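Local coordinates for protein MGS-M5 (Unidentified, PDB 4Q3N) that probably catalyses the NAD-dependent interconversion of L-lactate and pyruvate, as a tetrameric member of the lactate/malate dehydrogenase family, at residues A[13-18]-A[230-235]; A[24-28]-A[239-243]; A[66-72]-A[106-112]; A[113-119]-A[140-144]; A[127-132]-A[267-271]. One frame throughout, in Å; residues are numbered along the deposited sequence. Where two conformers were deposited one is given.

Contact 1: residues A[13-18]-A[230-235]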
# COMPACT_ATOMS: atom_id res chain seq x y z
N PHE A 13 -8.39 5.97 23.84
CA PHE A 13 -7.26 5.58 23.03
C PHE A 13 -7.50 4.32 22.22
O PHE A 13 -6.91 4.16 21.18
CB PHE A 13 -6.00 5.43 23.89
CG PHE A 13 -5.56 6.75 24.47
CD1 PHE A 13 -4.96 7.70 23.65
CD2 PHE A 13 -5.82 7.08 25.77
CE1 PHE A 13 -4.57 8.94 24.16
CE2 PHE A 13 -5.44 8.32 26.29
CZ PHE A 13 -4.84 9.26 25.45
N VAL A 14 -8.37 3.42 22.66
CA VAL A 14 -8.66 2.25 21.79
C VAL A 14 -9.38 2.67 20.50
O VAL A 14 -8.92 2.36 19.39
CB VAL A 14 -9.50 1.18 22.55
CG1 VAL A 14 -9.97 0.10 21.61
CG2 VAL A 14 -8.66 0.55 23.71
N GLY A 15 -10.45 3.43 20.63
CA GLY A 15 -11.20 3.82 19.44
C GLY A 15 -10.34 4.68 18.51
O GLY A 15 -10.42 4.56 17.27
N MET A 16 -9.53 5.56 19.09
CA MET A 16 -8.81 6.51 18.25
C MET A 16 -7.52 5.87 17.64
O MET A 16 -7.12 6.26 16.57
CB MET A 16 -8.44 7.80 19.01
CG MET A 16 -9.70 8.67 19.32
SD MET A 16 -10.64 9.06 17.83
CE MET A 16 -9.39 9.73 16.68
N SER A 17 -6.90 4.94 18.34
CA SER A 17 -5.77 4.21 17.75
C SER A 17 -6.28 3.40 16.56
O SER A 17 -5.69 3.38 15.48
CB SER A 17 -5.13 3.32 18.81
OG SER A 17 -4.44 4.13 19.76
N TYR A 18 -7.45 2.81 16.73
CA TYR A 18 -8.12 2.13 15.63
C TYR A 18 -8.38 3.09 14.45
O TYR A 18 -8.00 2.81 13.28
CB TYR A 18 -9.44 1.53 16.14
CG TYR A 18 -10.39 1.07 15.04
CD1 TYR A 18 -9.99 0.16 14.06
CD2 TYR A 18 -11.70 1.52 15.01
CE1 TYR A 18 -10.91 -0.29 13.04
CE2 TYR A 18 -12.64 1.07 14.03
CZ TYR A 18 -12.23 0.16 13.05
OH TYR A 18 -13.13 -0.26 12.10
N THR A 230 -3.09 -0.19 27.28
CA THR A 230 -2.66 -0.77 26.01
C THR A 230 -3.66 -0.37 24.92
O THR A 230 -4.87 -0.34 25.17
CB THR A 230 -2.51 -2.31 26.15
OG1 THR A 230 -2.32 -2.91 24.87
CG2 THR A 230 -3.72 -2.92 26.80
N TYR A 231 -3.18 -0.00 23.73
CA TYR A 231 -4.10 0.41 22.67
C TYR A 231 -3.55 0.31 21.25
O TYR A 231 -4.34 0.19 20.33
CB TYR A 231 -4.61 1.86 22.89
CG TYR A 231 -3.58 2.86 23.41
CD1 TYR A 231 -2.79 3.59 22.54
CD2 TYR A 231 -3.46 3.11 24.81
CE1 TYR A 231 -1.87 4.57 23.04
CE2 TYR A 231 -2.52 3.99 25.30
CZ TYR A 231 -1.74 4.72 24.41
OH TYR A 231 -0.86 5.61 24.93
N TYR A 232 -2.24 0.35 21.05
CA TYR A 232 -1.76 0.22 19.66
C TYR A 232 -2.03 -1.18 19.10
O TYR A 232 -2.49 -1.37 17.95
CB TYR A 232 -0.26 0.57 19.59
CG TYR A 232 0.01 2.05 19.86
CD1 TYR A 232 -0.76 3.03 19.24
CD2 TYR A 232 1.02 2.45 20.73
CE1 TYR A 232 -0.53 4.38 19.48
CE2 TYR A 232 1.26 3.79 20.98
CZ TYR A 232 0.47 4.75 20.36
OH TYR A 232 0.67 6.08 20.64
N GLY A 233 -1.80 -2.19 19.92
CA GLY A 233 -2.07 -3.57 19.50
C GLY A 233 -3.52 -3.80 19.10
O GLY A 233 -3.80 -4.23 17.97
N ILE A 234 -4.48 -3.48 19.97
CA ILE A 234 -5.89 -3.73 19.63
C ILE A 234 -6.29 -2.87 18.43
O ILE A 234 -7.09 -3.28 17.59
CB ILE A 234 -6.80 -3.45 20.86
CG1 ILE A 234 -8.26 -3.84 20.56
CG2 ILE A 234 -6.69 -1.99 21.29
CD1 ILE A 234 -8.47 -5.34 20.23
N GLY A 235 -5.73 -1.67 18.33
CA GLY A 235 -6.07 -0.82 17.19
C GLY A 235 -5.80 -1.54 15.86
O GLY A 235 -6.63 -1.50 14.94
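G235 leaves a hollow in helix 232-246, and the backbone of S17 and Y18 fits into it. G235 CA lies only 3.9 Å from Y18 CA and 4.3 Å from S17 C. A beta carbon here would point toward the other helix and come tight against S17 C and Y18 N, so glycine suits the place. S17 is the small bump beside it: its OG turns back to donate to F13 O at 2.8 Å, which satisfies the hydroxyl inside an apolar interface, while still lying 3.3 Å from Y231 CD1. Segment 13-18 opens the first helix of the Rossmann-type NAD-binding domain, G15 fitting the third glycine of a GxGxxG pattern, whereas 230-235 belongs to the C-terminal domain; the contact therefore fastens one domain to the other. Y231, at the N-cap position of helix 232-246, is the large bump. Its ring receives F13 CB over one face in a CH-pi contact, CB lying 3.7 Å from the ring centroid, and the two rings lie nearly parallel but slid apart, with little overlap. V14 fills the next gap, its CG1 meeting I234 CG2 at 3.9 Å. D47 of the second subunit accepts hydrogen bonds from Y231 N, Y232 N and G233 N, holding the start of this helix from across the subunit boundary.

Contact 2: residues A[24-28]-A[239-243]; sequences NQGTV and VRITA
No hydrogen bond crosses this contact, although Q25, T27 and T242, half of the six residues that touch, have polar side chains. Residues 24-25 are the last of helix 13-25, which G26 ends as the C-prime residue of a Schellman motif: its phi/psi is 58/42, a positive phi that favours glycine, with T27 N bonded to M22 O. T27 returns to -64/-43 and V28 becomes extended at -139/169. Segment 239-243 is regular helix, with A243 N to V239 O at 2.8 Å. The CA atoms of T27 and A243 come closest, 6.3 Å apart. T27, chi1 m, points toward the helix: its OG1 lies 3.6 Å from V239 CG1, and its CG2 lies 4.0 Å from T242 CG2 and 4.4 Å from A243 CB, so the threonine methyl does apolar work. V239 (chi1 t) also meets Q25 (chi1 m, chi2 t), its CG1 3.6 Å from Q25 OE1; Q25 NE2 bonds N24 of the second subunit. V28 (chi1 m) brings CG1 4.4 Å from CG2 of T242 (chi1 m); the T242 hydroxyl is hydrogen-bonded to L238 O and Y18 OH. This seats the end of the first Rossmann-type helix against helix 232-246, where the NAD-binding and C-terminal domains meet.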
# COMPACT_ATOMS: atom_id res chain seq x y z
N ASN A 24 -4.08 5.69 8.35
CA ASN A 24 -2.77 5.43 7.78
C ASN A 24 -2.73 4.23 6.81
O ASN A 24 -1.86 4.18 5.98
CB ASN A 24 -1.80 5.20 8.91
CG ASN A 24 -1.37 6.54 9.53
OD1 ASN A 24 -0.49 7.20 8.96
ND2 ASN A 24 -2.01 6.97 10.63
N GLN A 25 -3.63 3.26 7.00
CA GLN A 25 -3.72 2.13 6.09
C GLN A 25 -4.70 2.42 4.94
O GLN A 25 -4.77 1.63 4.03
CB GLN A 25 -4.17 0.84 6.84
CG GLN A 25 -3.11 0.34 7.85
CD GLN A 25 -3.40 -1.08 8.29
OE1 GLN A 25 -3.91 -1.89 7.48
NE2 GLN A 25 -3.12 -1.41 9.58
N GLY A 26 -5.47 3.51 5.00
CA GLY A 26 -6.53 3.71 3.99
C GLY A 26 -7.57 2.59 3.94
O GLY A 26 -8.00 2.16 2.87
N THR A 27 -8.00 2.09 5.09
CA THR A 27 -8.93 0.94 5.15
C THR A 27 -10.29 1.17 4.55
O THR A 27 -10.82 0.32 3.80
CB THR A 27 -9.14 0.53 6.64
OG1 THR A 27 -7.83 0.37 7.18
CG2 THR A 27 -9.90 -0.82 6.70
N VAL A 28 -10.86 2.33 4.86
CA VAL A 28 -12.18 2.64 4.29
C VAL A 28 -12.18 4.10 3.86
O VAL A 28 -11.28 4.83 4.25
CB VAL A 28 -13.34 2.41 5.33
CG1 VAL A 28 -13.39 0.97 5.77
CG2 VAL A 28 -13.15 3.37 6.56
N VAL A 239 -8.41 -3.03 12.94
CA VAL A 239 -8.24 -2.73 11.51
C VAL A 239 -8.31 -4.00 10.69
O VAL A 239 -8.99 -4.08 9.63
CB VAL A 239 -6.92 -2.00 11.23
CG1 VAL A 239 -6.71 -1.90 9.67
CG2 VAL A 239 -7.00 -0.62 11.88
N ARG A 240 -7.63 -5.04 11.17
CA ARG A 240 -7.56 -6.27 10.39
C ARG A 240 -8.91 -6.91 10.27
O ARG A 240 -9.26 -7.46 9.20
CB ARG A 240 -6.59 -7.26 11.01
CG ARG A 240 -6.25 -8.45 10.08
CD ARG A 240 -5.49 -7.91 8.78
NE ARG A 240 -5.40 -8.90 7.71
CZ ARG A 240 -6.38 -9.25 6.88
NH1 ARG A 240 -7.61 -8.75 7.02
NH2 ARG A 240 -6.14 -10.14 5.92
N ILE A 241 -9.68 -6.88 11.36
CA ILE A 241 -11.05 -7.43 11.33
C ILE A 241 -11.88 -6.62 10.34
O ILE A 241 -12.59 -7.17 9.50
CB ILE A 241 -11.70 -7.41 12.72
CG1 ILE A 241 -10.96 -8.42 13.65
CG2 ILE A 241 -13.18 -7.74 12.62
CD1 ILE A 241 -11.18 -8.15 15.20
N THR A 242 -11.75 -5.30 10.41
CA THR A 242 -12.48 -4.41 9.51
C THR A 242 -12.14 -4.70 8.03
O THR A 242 -13.02 -4.71 7.15
CB THR A 242 -12.15 -2.94 9.85
OG1 THR A 242 -12.51 -2.71 11.25
CG2 THR A 242 -12.94 -1.98 8.95
N ALA A 243 -10.87 -4.90 7.76
CA ALA A 243 -10.41 -5.11 6.37
C ALA A 243 -10.93 -6.43 5.83
O ALA A 243 -11.34 -6.52 4.68
CB ALA A 243 -8.86 -5.08 6.30

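Contact 3: residues A[66-72]-A[106-112]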
# COMPACT_ATOMS: atom_id res chain seq x y z
N TYR A 66 -25.87 9.48 16.58
CA TYR A 66 -26.30 8.12 16.32
C TYR A 66 -27.00 8.00 14.96
O TYR A 66 -26.89 6.96 14.32
CB TYR A 66 -27.22 7.62 17.46
CG TYR A 66 -26.37 7.13 18.61
CD1 TYR A 66 -25.63 5.97 18.49
CD2 TYR A 66 -26.26 7.87 19.80
CE1 TYR A 66 -24.82 5.52 19.52
CE2 TYR A 66 -25.47 7.42 20.85
CZ TYR A 66 -24.76 6.24 20.70
OH TYR A 66 -23.95 5.77 21.70
N LYS A 67 -27.68 9.06 14.53
CA LYS A 67 -28.32 9.02 13.22
C LYS A 67 -27.32 8.75 12.09
O LYS A 67 -27.70 8.21 11.04
CB LYS A 67 -29.11 10.31 12.95
CG LYS A 67 -28.28 11.58 12.78
CD LYS A 67 -29.20 12.79 12.50
CE LYS A 67 -28.42 14.11 12.38
NZ LYS A 67 -27.37 14.08 11.30
N ASP A 68 -26.05 9.10 12.27
CA ASP A 68 -25.06 8.74 11.23
C ASP A 68 -24.80 7.25 11.07
O ASP A 68 -24.13 6.85 10.13
CB ASP A 68 -23.72 9.43 11.51
CG ASP A 68 -23.84 10.92 11.39
OD1 ASP A 68 -24.22 11.39 10.29
OD2 ASP A 68 -23.64 11.61 12.41
N CYS A 69 -25.34 6.43 11.98
CA CYS A 69 -25.16 4.99 11.89
C CYS A 69 -26.03 4.40 10.80
O CYS A 69 -25.84 3.24 10.42
CB CYS A 69 -25.49 4.31 13.22
SG CYS A 69 -24.26 4.66 14.49
N LYS A 70 -27.01 5.16 10.33
CA LYS A 70 -28.10 4.57 9.55
C LYS A 70 -27.57 3.76 8.36
O LYS A 70 -28.02 2.65 8.11
CB LYS A 70 -29.05 5.64 9.04
CG LYS A 70 -30.16 5.07 8.12
CD LYS A 70 -31.17 6.16 7.74
CE LYS A 70 -32.17 5.62 6.72
NZ LYS A 70 -33.49 6.30 6.82
N ASP A 71 -26.58 4.31 7.66
CA ASP A 71 -26.04 3.64 6.48
C ASP A 71 -24.58 3.23 6.70
O ASP A 71 -23.83 3.12 5.74
CB ASP A 71 -26.14 4.56 5.27
CG ASP A 71 -25.56 5.94 5.56
OD1 ASP A 71 -25.28 6.24 6.78
OD2 ASP A 71 -25.41 6.72 4.59
N ALA A 72 -24.16 3.09 7.95
CA ALA A 72 -22.81 2.59 8.24
C ALA A 72 -22.76 1.09 7.99
O ALA A 72 -23.74 0.39 8.25
CB ALA A 72 -22.44 2.90 9.66
N ASN A 106 -29.44 2.92 20.91
CA ASN A 106 -29.28 4.16 20.15
C ASN A 106 -28.82 3.87 18.70
O ASN A 106 -29.29 4.53 17.74
CB ASN A 106 -28.28 5.08 20.85
CG ASN A 106 -28.91 5.76 22.09
OD1 ASN A 106 -30.08 6.03 22.07
ND2 ASN A 106 -28.16 5.98 23.15
N ILE A 107 -27.91 2.91 18.53
CA ILE A 107 -27.48 2.54 17.17
C ILE A 107 -28.67 1.99 16.38
O ILE A 107 -28.91 2.40 15.23
CB ILE A 107 -26.36 1.48 17.18
CG1 ILE A 107 -25.06 2.03 17.78
CG2 ILE A 107 -26.09 0.95 15.71
CD1 ILE A 107 -24.08 0.92 18.10
N MET A 108 -29.44 1.08 17.00
CA MET A 108 -30.53 0.45 16.26
C MET A 108 -31.63 1.43 15.93
O MET A 108 -32.27 1.28 14.89
CB MET A 108 -31.11 -0.76 17.02
CG MET A 108 -30.05 -1.83 17.34
SD MET A 108 -29.06 -2.36 15.90
CE MET A 108 -30.38 -3.10 14.94
N SER A 109 -31.85 2.45 16.77
CA SER A 109 -32.86 3.50 16.54
C SER A 109 -32.61 4.23 15.22
O SER A 109 -33.52 4.80 14.63
CB SER A 109 -32.88 4.52 17.69
OG SER A 109 -31.73 5.38 17.68
N SER A 110 -31.35 4.25 14.78
CA SER A 110 -31.03 5.02 13.59
C SER A 110 -31.55 4.36 12.31
O SER A 110 -31.58 4.99 11.26
CB SER A 110 -29.51 5.21 13.47
OG SER A 110 -28.89 4.00 13.11
N GLY A 111 -31.88 3.07 12.37
CA GLY A 111 -32.18 2.30 11.17
C GLY A 111 -31.01 1.46 10.70
O GLY A 111 -31.10 0.76 9.69
N PHE A 112 -29.89 1.55 11.42
CA PHE A 112 -28.68 0.78 11.13
C PHE A 112 -28.99 -0.68 10.86
O PHE A 112 -29.80 -1.28 11.57
CB PHE A 112 -27.74 0.87 12.34
CG PHE A 112 -26.57 -0.08 12.29
CD1 PHE A 112 -25.47 0.21 11.53
CD2 PHE A 112 -26.57 -1.23 13.05
CE1 PHE A 112 -24.36 -0.64 11.52
CE2 PHE A 112 -25.47 -2.09 13.04
CZ PHE A 112 -24.37 -1.79 12.29
O HOH W 1 -25.09 6.37 24.10
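N106 begins the walk, its CB set squarely over the ring of Y66, 3.4 Å from the centroid and 3° off the normal, a CH-pi contact. One water bridges N106 ND2 (3.2 Å) and Y66 OH (2.7 Å). I107, apolar and branched, packs CG1 3.9 Å from Y66 CE1 and CG2 4.2 Å from C69 CB, and also touches V75 and I77 of strand 74-77. Small S110 sits against the 3-10 turn, its CB 3.3 Å from Y66 O and its O 3.4 Å from K70 CB, where the aliphatic part of the lysine packs. S110 OG donates to I107 O (2.7 Å); by also accepting from F112 N (3.1 Å) it makes an ST turn. G111 takes a positive phi of 99°, where a beta carbon would collide with the preceding carbonyl. F112 then lays its CB 4.2 Å from C69 CB and its CE1 4.4 Å from A72 CB. Helix 89-109 thus ends over strands 5-9 and 74-77, in the middle of the parallel sheet of a Rossmann-type domain.

Contact 4: residues A[113-119]-A[140-144]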
# COMPACT_ATOMS: atom_id res chain seq x y z
N ASN A 113 -28.31 -1.28 9.90
CA ASN A 113 -28.51 -2.69 9.67
C ASN A 113 -27.22 -3.30 9.18
O ASN A 113 -27.24 -4.13 8.29
CB ASN A 113 -29.65 -2.96 8.65
CG ASN A 113 -30.12 -4.42 8.65
OD1 ASN A 113 -29.83 -5.17 9.59
ND2 ASN A 113 -30.83 -4.83 7.61
N GLY A 114 -26.10 -2.87 9.78
CA GLY A 114 -24.81 -3.37 9.36
C GLY A 114 -24.30 -4.35 10.40
O GLY A 114 -25.08 -5.05 11.07
N ILE A 115 -22.99 -4.40 10.55
CA ILE A 115 -22.34 -5.31 11.48
C ILE A 115 -21.88 -4.57 12.75
O ILE A 115 -21.41 -3.43 12.65
CB ILE A 115 -21.13 -5.96 10.75
CG1 ILE A 115 -21.68 -6.85 9.60
CG2 ILE A 115 -20.19 -6.71 11.70
CD1 ILE A 115 -20.53 -7.21 8.65
N LEU A 116 -22.00 -5.20 13.92
CA LEU A 116 -21.46 -4.63 15.18
C LEU A 116 -20.21 -5.36 15.56
O LEU A 116 -20.17 -6.60 15.58
CB LEU A 116 -22.47 -4.76 16.37
CG LEU A 116 -23.80 -4.02 16.23
CD1 LEU A 116 -24.73 -4.34 17.42
CD2 LEU A 116 -23.58 -2.49 16.13
N LEU A 117 -19.19 -4.58 15.90
CA LEU A 117 -17.91 -5.09 16.40
C LEU A 117 -17.62 -4.50 17.78
O LEU A 117 -17.41 -3.28 17.89
CB LEU A 117 -16.78 -4.72 15.45
CG LEU A 117 -15.34 -4.99 15.88
CD1 LEU A 117 -15.18 -6.44 16.36
CD2 LEU A 117 -14.33 -4.71 14.68
N VAL A 118 -17.62 -5.32 18.82
CA VAL A 118 -17.46 -4.80 20.19
C VAL A 118 -16.00 -4.95 20.59
O VAL A 118 -15.43 -6.02 20.44
CB VAL A 118 -18.38 -5.57 21.17
CG1 VAL A 118 -18.14 -5.09 22.62
CG2 VAL A 118 -19.83 -5.34 20.78
N ALA A 119 -15.35 -3.87 21.04
CA ALA A 119 -13.97 -4.00 21.53
C ALA A 119 -13.90 -3.71 23.04
O ALA A 119 -12.89 -3.99 23.67
CB ALA A 119 -13.01 -3.05 20.78
N ARG A 140 -23.84 -11.21 12.54
CA ARG A 140 -23.63 -9.76 12.31
C ARG A 140 -23.17 -9.04 13.55
O ARG A 140 -23.09 -7.80 13.57
CB ARG A 140 -24.95 -9.11 11.86
CG ARG A 140 -25.69 -9.92 10.80
CD ARG A 140 -25.20 -9.58 9.39
NE ARG A 140 -25.54 -8.21 8.99
CZ ARG A 140 -25.04 -7.62 7.90
NH1 ARG A 140 -24.23 -8.30 7.09
NH2 ARG A 140 -25.39 -6.37 7.59
N VAL A 141 -22.95 -9.78 14.62
CA VAL A 141 -22.41 -9.13 15.85
C VAL A 141 -21.23 -9.92 16.34
O VAL A 141 -21.35 -11.13 16.58
CB VAL A 141 -23.47 -9.06 16.99
CG1 VAL A 141 -22.84 -8.44 18.29
CG2 VAL A 141 -24.68 -8.26 16.53
N ILE A 142 -20.08 -9.27 16.44
CA ILE A 142 -18.88 -9.94 16.88
C ILE A 142 -18.14 -9.11 17.89
O ILE A 142 -18.39 -7.89 18.05
CB ILE A 142 -17.92 -10.25 15.66
CG1 ILE A 142 -17.57 -8.96 14.93
CG2 ILE A 142 -18.60 -11.21 14.71
CD1 ILE A 142 -16.52 -9.14 13.80
N GLY A 143 -17.18 -9.74 18.56
CA GLY A 143 -16.26 -8.99 19.40
C GLY A 143 -14.82 -9.23 18.92
O GLY A 143 -14.56 -10.17 18.20
N SER A 144 -13.88 -8.40 19.37
CA SER A 144 -12.50 -8.57 18.93
C SER A 144 -11.83 -9.82 19.56
O SER A 144 -10.80 -10.29 19.05
CB SER A 144 -11.68 -7.32 19.24
OG SER A 144 -11.78 -6.92 20.58
O HOH W 2 -27.28 -6.49 10.42
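Four short backbone hydrogen bonds zip the two strands together: L116 N to R140 O, I142 N to L116 O and V118 N to I142 O, all 2.8 Å, then S144 N to V118 O at 3.0 Å. They mark a parallel ladder between the two strands of a beta-alpha-beta unit, at the 141-143 edge of the Rossmann-type sheet, helix 123-134 making the crossover. The short strand axes approach to 4.5 Å at 20°. L116 pairs with V141, L117 with I142 and V118 with G143; a beta carbon on G143 would stand 3.5 Å from V118 O. Before the ladder R140 folds back, its NH2 donating to N113 O at 3.0 Å; its NE donates to a water at 2.8 Å, which also contacts N113 OD1 and G114 O. One guanidinium face lies over I115 CG1, so a long, flat cation covers an apolar branch while NH2 bonds the N113 carbonyl. L116, V141 and V118 turn to the face covered by helix 123-134, while L117 and I142 turn to the other, where helix 232-246 packs on L117. Branched aliphatic residues suit both buried faces: L116 CD1 meets V141 CG2 at 4.0 Å, and L117 CD1 lies 3.8 Å from I142 CG1.

Contact 5: residues A[127-132]-A[267-271]; sequences AYVAWK and DQVYI
The ring of Y270 (chi1 -97°, between wells; chi2 74°) forms the apolar centre. Its CB points toward one turn of helix 123-134, Y128 CA and Y270 CA lying 5.5 Å apart. A127 CB, small enough to admit the ring, is 3.8 Å from Y270 CD2, Y128 CA is 3.6 Å and Y128 CB 3.9 Å from Y270 CD1, and W131 CB is 3.6 Å from Y270 CE1. The W131 and Y270 rings are oblique, planes at 48°. The helix is the crossover of a Rossmann-type beta-alpha-beta unit; 267-269 lead into C-terminal-domain strand 270-278, which begins at Y270, so the Y270 ring joins the two domains, its hydroxyl bonding V141 O. Y128 has chi1 t, chi2 -85°; W131 chi1 t, chi2 53°. Q268 (chi1 m, chi2 m) centres an inverse gamma turn at phi/psi -96/64; V269 (-144/149) and Y270 (-89/137) are extended. At the polar edge Q268 NE2 donates a weak hydrogen bond to Y128 OH, 3.1 Å away, and lies 3.9 Å from W131 CZ3.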
# COMPACT_ATOMS: atom_id res chain seq x y z
N ALA A 127 -19.97 -8.54 24.01
CA ALA A 127 -20.43 -8.93 22.67
C ALA A 127 -21.74 -9.70 22.74
O ALA A 127 -22.68 -9.50 21.91
CB ALA A 127 -19.33 -9.77 21.93
N TYR A 128 -21.86 -10.57 23.72
CA TYR A 128 -23.13 -11.29 23.91
C TYR A 128 -24.24 -10.28 24.24
O TYR A 128 -25.38 -10.37 23.74
CB TYR A 128 -22.99 -12.34 25.04
CG TYR A 128 -24.20 -13.24 25.24
CD1 TYR A 128 -25.26 -12.84 26.04
CD2 TYR A 128 -24.26 -14.49 24.64
CE1 TYR A 128 -26.38 -13.65 26.22
CE2 TYR A 128 -25.35 -15.31 24.82
CZ TYR A 128 -26.41 -14.88 25.61
OH TYR A 128 -27.50 -15.70 25.79
N VAL A 129 -23.91 -9.33 25.12
CA VAL A 129 -24.90 -8.33 25.52
C VAL A 129 -25.33 -7.54 24.29
O VAL A 129 -26.52 -7.36 24.05
CB VAL A 129 -24.36 -7.40 26.60
CG1 VAL A 129 -25.30 -6.17 26.80
CG2 VAL A 129 -24.23 -8.20 27.93
N ALA A 130 -24.36 -7.09 23.50
CA ALA A 130 -24.67 -6.31 22.31
C ALA A 130 -25.52 -7.16 21.36
O ALA A 130 -26.47 -6.67 20.75
CB ALA A 130 -23.38 -5.84 21.62
N TRP A 131 -25.19 -8.44 21.26
CA TRP A 131 -25.95 -9.31 20.36
C TRP A 131 -27.43 -9.35 20.79
O TRP A 131 -28.34 -9.08 19.99
CB TRP A 131 -25.35 -10.73 20.31
CG TRP A 131 -26.30 -11.72 19.69
CD1 TRP A 131 -26.92 -11.60 18.46
CD2 TRP A 131 -26.76 -12.96 20.24
NE1 TRP A 131 -27.73 -12.69 18.23
CE2 TRP A 131 -27.67 -13.53 19.32
CE3 TRP A 131 -26.49 -13.65 21.44
CZ2 TRP A 131 -28.32 -14.75 19.55
CZ3 TRP A 131 -27.13 -14.85 21.66
CH2 TRP A 131 -28.05 -15.39 20.72
N LYS A 132 -27.66 -9.65 22.06
CA LYS A 132 -29.02 -9.74 22.59
C LYS A 132 -29.77 -8.42 22.48
O LYS A 132 -30.93 -8.41 22.16
CB LYS A 132 -29.00 -10.21 24.05
CG LYS A 132 -28.48 -11.61 24.21
CD LYS A 132 -29.26 -12.55 23.31
CE LYS A 132 -30.24 -13.38 24.08
NZ LYS A 132 -29.56 -14.58 24.63
N ASP A 267 -23.23 -23.53 24.60
CA ASP A 267 -23.70 -22.99 23.33
C ASP A 267 -23.97 -21.49 23.42
O ASP A 267 -23.66 -20.74 22.49
CB ASP A 267 -24.97 -23.74 22.90
CG ASP A 267 -24.68 -25.14 22.40
OD1 ASP A 267 -23.49 -25.55 22.40
OD2 ASP A 267 -25.63 -25.83 22.00
N GLN A 268 -24.53 -21.05 24.54
CA GLN A 268 -24.96 -19.66 24.64
C GLN A 268 -23.92 -18.76 25.33
O GLN A 268 -24.15 -18.21 26.43
CB GLN A 268 -26.31 -19.60 25.35
CG GLN A 268 -27.44 -20.13 24.47
CD GLN A 268 -27.82 -19.13 23.38
OE1 GLN A 268 -27.79 -19.45 22.19
NE2 GLN A 268 -28.20 -17.91 23.80
N VAL A 269 -22.76 -18.65 24.69
CA VAL A 269 -21.71 -17.71 25.04
C VAL A 269 -21.05 -17.20 23.81
O VAL A 269 -20.95 -17.94 22.81
CB VAL A 269 -20.59 -18.31 25.91
CG1 VAL A 269 -21.08 -18.62 27.30
CG2 VAL A 269 -20.01 -19.57 25.26
N TYR A 270 -20.57 -15.96 23.86
CA TYR A 270 -19.64 -15.46 22.88
C TYR A 270 -18.30 -15.82 23.43
O TYR A 270 -18.08 -15.69 24.66
CB TYR A 270 -19.78 -13.96 22.68
CG TYR A 270 -20.65 -13.58 21.49
CD1 TYR A 270 -22.05 -13.72 21.55
CD2 TYR A 270 -20.08 -13.08 20.30
CE1 TYR A 270 -22.86 -13.36 20.48
CE2 TYR A 270 -20.90 -12.70 19.21
CZ TYR A 270 -22.28 -12.86 19.31
OH TYR A 270 -23.09 -12.51 18.25
N ILE A 271 -17.42 -16.31 22.57
CA ILE A 271 -16.11 -16.77 23.03
C ILE A 271 -15.12 -16.75 21.85
O ILE A 271 -15.53 -16.78 20.70
CB ILE A 271 -16.25 -18.19 23.66
CG1 ILE A 271 -15.01 -18.61 24.45
CG2 ILE A 271 -16.70 -19.20 22.60
CD1 ILE A 271 -15.27 -19.92 25.26

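How the contacts relate
Contacts 3 and 4 lie within the NAD-binding domain, while contacts 1, 2 and 5 join it to the C-terminal domain. Contacts 1 and 2 share helices 13-25 and 232-246, their centres about 13 Å apart, and both touch the second subunit, so domain packing and assembly meet there. Contact 5 lies beyond the chain's centre, about 23 and 25 Å centre to centre from contacts 1 and 2. Contact 4, between them, touches I241 on one side and Y270 on the other, its centre about 11 Å from that of contact 5 and 14 Å from that of contact 3. Along the chain, contacts 3 and 4 fall in series between the halves of contacts 1 and 2; contact 5 crosses contact 4.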